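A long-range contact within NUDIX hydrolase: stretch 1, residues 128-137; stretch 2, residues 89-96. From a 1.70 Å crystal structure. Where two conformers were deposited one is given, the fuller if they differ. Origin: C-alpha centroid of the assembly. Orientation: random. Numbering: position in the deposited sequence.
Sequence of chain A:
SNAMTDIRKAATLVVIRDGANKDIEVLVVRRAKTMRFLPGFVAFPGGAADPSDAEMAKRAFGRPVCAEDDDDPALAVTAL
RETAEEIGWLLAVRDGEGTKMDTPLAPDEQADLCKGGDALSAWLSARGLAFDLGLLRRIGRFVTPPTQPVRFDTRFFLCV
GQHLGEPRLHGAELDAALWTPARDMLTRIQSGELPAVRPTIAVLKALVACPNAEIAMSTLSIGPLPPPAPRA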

# COMPACT_ATOMS: atom_id res chain seq x y z
N GLY A 128 -2.66 15.32 16.93
CA GLY A 128 -1.29 15.14 17.39
C GLY A 128 -0.73 13.78 17.05
O GLY A 128 0.18 13.30 17.73
N LEU A 129 -1.27 13.13 16.01
CA LEU A 129 -0.84 11.78 15.60
C LEU A 129 0.13 11.80 14.41
O LEU A 129 0.13 12.76 13.63
CB LEU A 129 -2.11 10.98 15.20
CG LEU A 129 -3.14 10.74 16.30
CD1 LEU A 129 -4.29 9.97 15.76
CD2 LEU A 129 -2.51 10.09 17.51
N ALA A 130 0.87 10.68 14.20
CA ALA A 130 1.69 10.59 13.01
C ALA A 130 1.97 9.16 12.76
O ALA A 130 1.66 8.30 13.63
CB ALA A 130 3.00 11.41 13.17
N PHE A 131 2.58 8.88 11.60
CA PHE A 131 2.88 7.49 11.24
C PHE A 131 4.16 7.01 11.90
O PHE A 131 5.13 7.77 11.99
CB PHE A 131 3.07 7.38 9.74
CG PHE A 131 1.75 7.56 9.01
CD1 PHE A 131 0.73 6.62 9.15
CD2 PHE A 131 1.52 8.70 8.24
CE1 PHE A 131 -0.45 6.72 8.42
CE2 PHE A 131 0.32 8.84 7.52
CZ PHE A 131 -0.66 7.84 7.61
N ASP A 132 4.18 5.72 12.27
CA ASP A 132 5.43 5.11 12.78
C ASP A 132 5.97 4.40 11.52
O ASP A 132 5.56 3.26 11.18
CB ASP A 132 5.10 4.09 13.91
CG ASP A 132 6.37 3.37 14.37
OD1 ASP A 132 7.48 3.67 13.81
OD2 ASP A 132 6.27 2.50 15.30
N LEU A 133 6.90 5.06 10.84
CA LEU A 133 7.49 4.49 9.61
C LEU A 133 8.37 3.24 9.87
O LEU A 133 8.60 2.46 8.94
CB LEU A 133 8.29 5.58 8.90
CG LEU A 133 7.41 6.77 8.46
CD1 LEU A 133 8.26 7.86 7.75
CD2 LEU A 133 6.17 6.29 7.62
N GLY A 134 8.74 3.02 11.12
CA GLY A 134 9.50 1.86 11.54
C GLY A 134 8.72 0.56 11.32
O GLY A 134 9.30 -0.54 11.33
N LEU A 135 7.40 0.67 11.18
CA LEU A 135 6.49 -0.49 10.94
C LEU A 135 6.44 -0.85 9.44
O LEU A 135 5.84 -1.86 9.10
CB LEU A 135 5.11 -0.18 11.47
CG LEU A 135 5.01 -0.16 12.99
CD1 LEU A 135 3.58 0.26 13.41
CD2 LEU A 135 5.34 -1.53 13.59
N LEU A 136 7.11 -0.09 8.58
CA LEU A 136 7.15 -0.44 7.13
C LEU A 136 8.52 -0.82 6.69
O LEU A 136 9.50 -0.27 7.22
CB LEU A 136 6.72 0.77 6.24
CG LEU A 136 5.20 0.84 5.98
CD1 LEU A 136 4.37 1.03 7.33
CD2 LEU A 136 4.94 2.10 5.15
N ARG A 137 8.59 -1.77 5.77
CA ARG A 137 9.83 -2.20 5.19
C ARG A 137 9.83 -1.83 3.70
O ARG A 137 8.90 -2.21 2.97
CB ARG A 137 10.01 -3.72 5.38
CG ARG A 137 11.26 -4.28 4.74
CD ARG A 137 11.24 -5.83 4.69
NE ARG A 137 12.50 -6.33 4.12
CZ ARG A 137 13.60 -6.56 4.83
NH1 ARG A 137 13.61 -6.35 6.15
NH2 ARG A 137 14.73 -6.95 4.22
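Stretch 2 89-96: WLLAVRDG

The apolar centre of the contact is Phe 131, rotamer m, whose ring gathers side chains from stretch 2: its CE1 lies 3.5 Å from CG2 of Val 93 and its CZ 3.7 Å from CD2 of Leu 90. The ring turns its edge to Leu 90 and also to the backbone, where Phe 131 CD1 comes within 3.3 Å of Leu 91 O. Val 93, rotamer t, shares a sheet face with Phe 131 and extends the patch to Leu 129, CG1 to CD1 at 3.9 Å.

Beneath this packing, stretch 2 runs antiparallel to stretch 1 as a short strand pairing. Phe 131 faces Val 93 at a non-hydrogen-bonded position, CA to CA 4.5 Å; at the neighbouring hydrogen-bonded position, Arg 94 N donates to Ala 130 O (3.0 Å) and Ala 130 N to Arg 94 O (3.1 Å). Ala 92 leaves extended geometry, yet its O still accepts from Asp 132 N at 2.6 Å. The CB of Ala 92, its whole side chain, meets Leu 135 CD1 at 3.8 Å, from the 3-10 segment 133-135.

At the polar edge, Asp 132 CB rests 3.8 Å from Arg 94 CD, an aliphatic touch rather than a salt bridge. Arg 94 NE donates to Asp 95 O at 2.9 Å, a hydrogen bond within stretch 2, while Asp 132 OD1 accepts from Gly 134 N at 3.0 Å.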

# COMPACT_ATOMS: atom_id res chain seq x y z
N TRP A 89 -8.60 1.87 6.44
CA TRP A 89 -7.81 1.63 7.66
C TRP A 89 -6.55 2.51 7.58
O TRP A 89 -5.86 2.52 6.53
CB TRP A 89 -7.37 0.15 7.80
CG TRP A 89 -8.53 -0.78 8.09
CD1 TRP A 89 -9.37 -1.35 7.18
CD2 TRP A 89 -8.94 -1.29 9.37
NE1 TRP A 89 -10.35 -2.08 7.82
CE2 TRP A 89 -10.11 -2.06 9.16
CE3 TRP A 89 -8.50 -1.07 10.69
CZ2 TRP A 89 -10.79 -2.70 10.22
CZ3 TRP A 89 -9.13 -1.74 11.72
CH2 TRP A 89 -10.24 -2.57 11.47
N LEU A 90 -6.21 3.16 8.70
CA LEU A 90 -4.95 3.91 8.81
C LEU A 90 -4.04 3.03 9.54
O LEU A 90 -4.28 2.72 10.73
CB LEU A 90 -5.07 5.21 9.62
CG LEU A 90 -5.38 6.46 8.86
CD1 LEU A 90 -5.79 7.60 9.81
CD2 LEU A 90 -4.23 6.87 7.95
N LEU A 91 -2.99 2.59 8.86
CA LEU A 91 -1.99 1.71 9.43
C LEU A 91 -0.86 2.50 10.04
O LEU A 91 -0.57 3.62 9.60
CB LEU A 91 -1.38 0.81 8.34
CG LEU A 91 -2.21 -0.43 7.97
CD1 LEU A 91 -3.51 -0.05 7.45
CD2 LEU A 91 -1.54 -1.19 6.96
N ALA A 92 -0.20 1.86 11.04
CA ALA A 92 1.04 2.43 11.65
C ALA A 92 0.88 3.84 12.19
O ALA A 92 1.83 4.61 12.17
CB ALA A 92 2.19 2.39 10.62
N VAL A 93 -0.25 4.13 12.78
CA VAL A 93 -0.46 5.46 13.41
C VAL A 93 -0.24 5.33 14.92
O VAL A 93 -0.65 4.31 15.54
CB VAL A 93 -1.86 6.02 13.05
CG1 VAL A 93 -2.24 7.27 13.88
CG2 VAL A 93 -1.92 6.36 11.55
N ARG A 94 0.36 6.39 15.53
CA ARG A 94 0.53 6.40 16.99
C ARG A 94 0.57 7.85 17.48
O ARG A 94 0.75 8.77 16.68
CB ARG A 94 1.87 5.72 17.35
CG ARG A 94 3.05 6.28 16.57
CD ARG A 94 4.35 5.85 17.24
NE ARG A 94 4.63 6.78 18.33
CZ ARG A 94 5.78 6.81 18.98
NH1 ARG A 94 6.78 6.00 18.62
NH2 ARG A 94 5.97 7.68 19.96
N ASP A 95 0.54 8.04 18.81
CA ASP A 95 0.70 9.40 19.35
C ASP A 95 2.12 9.51 19.98
O ASP A 95 2.90 8.56 19.92
CB ASP A 95 -0.38 9.72 20.37
CG ASP A 95 -0.45 8.83 21.58
OD1 ASP A 95 0.55 8.10 21.85
OD2 ASP A 95 -1.45 8.90 22.31
N GLY A 96 2.41 10.64 20.62
CA GLY A 96 3.72 10.87 21.22
C GLY A 96 4.07 9.92 22.33
O GLY A 96 5.24 9.70 22.61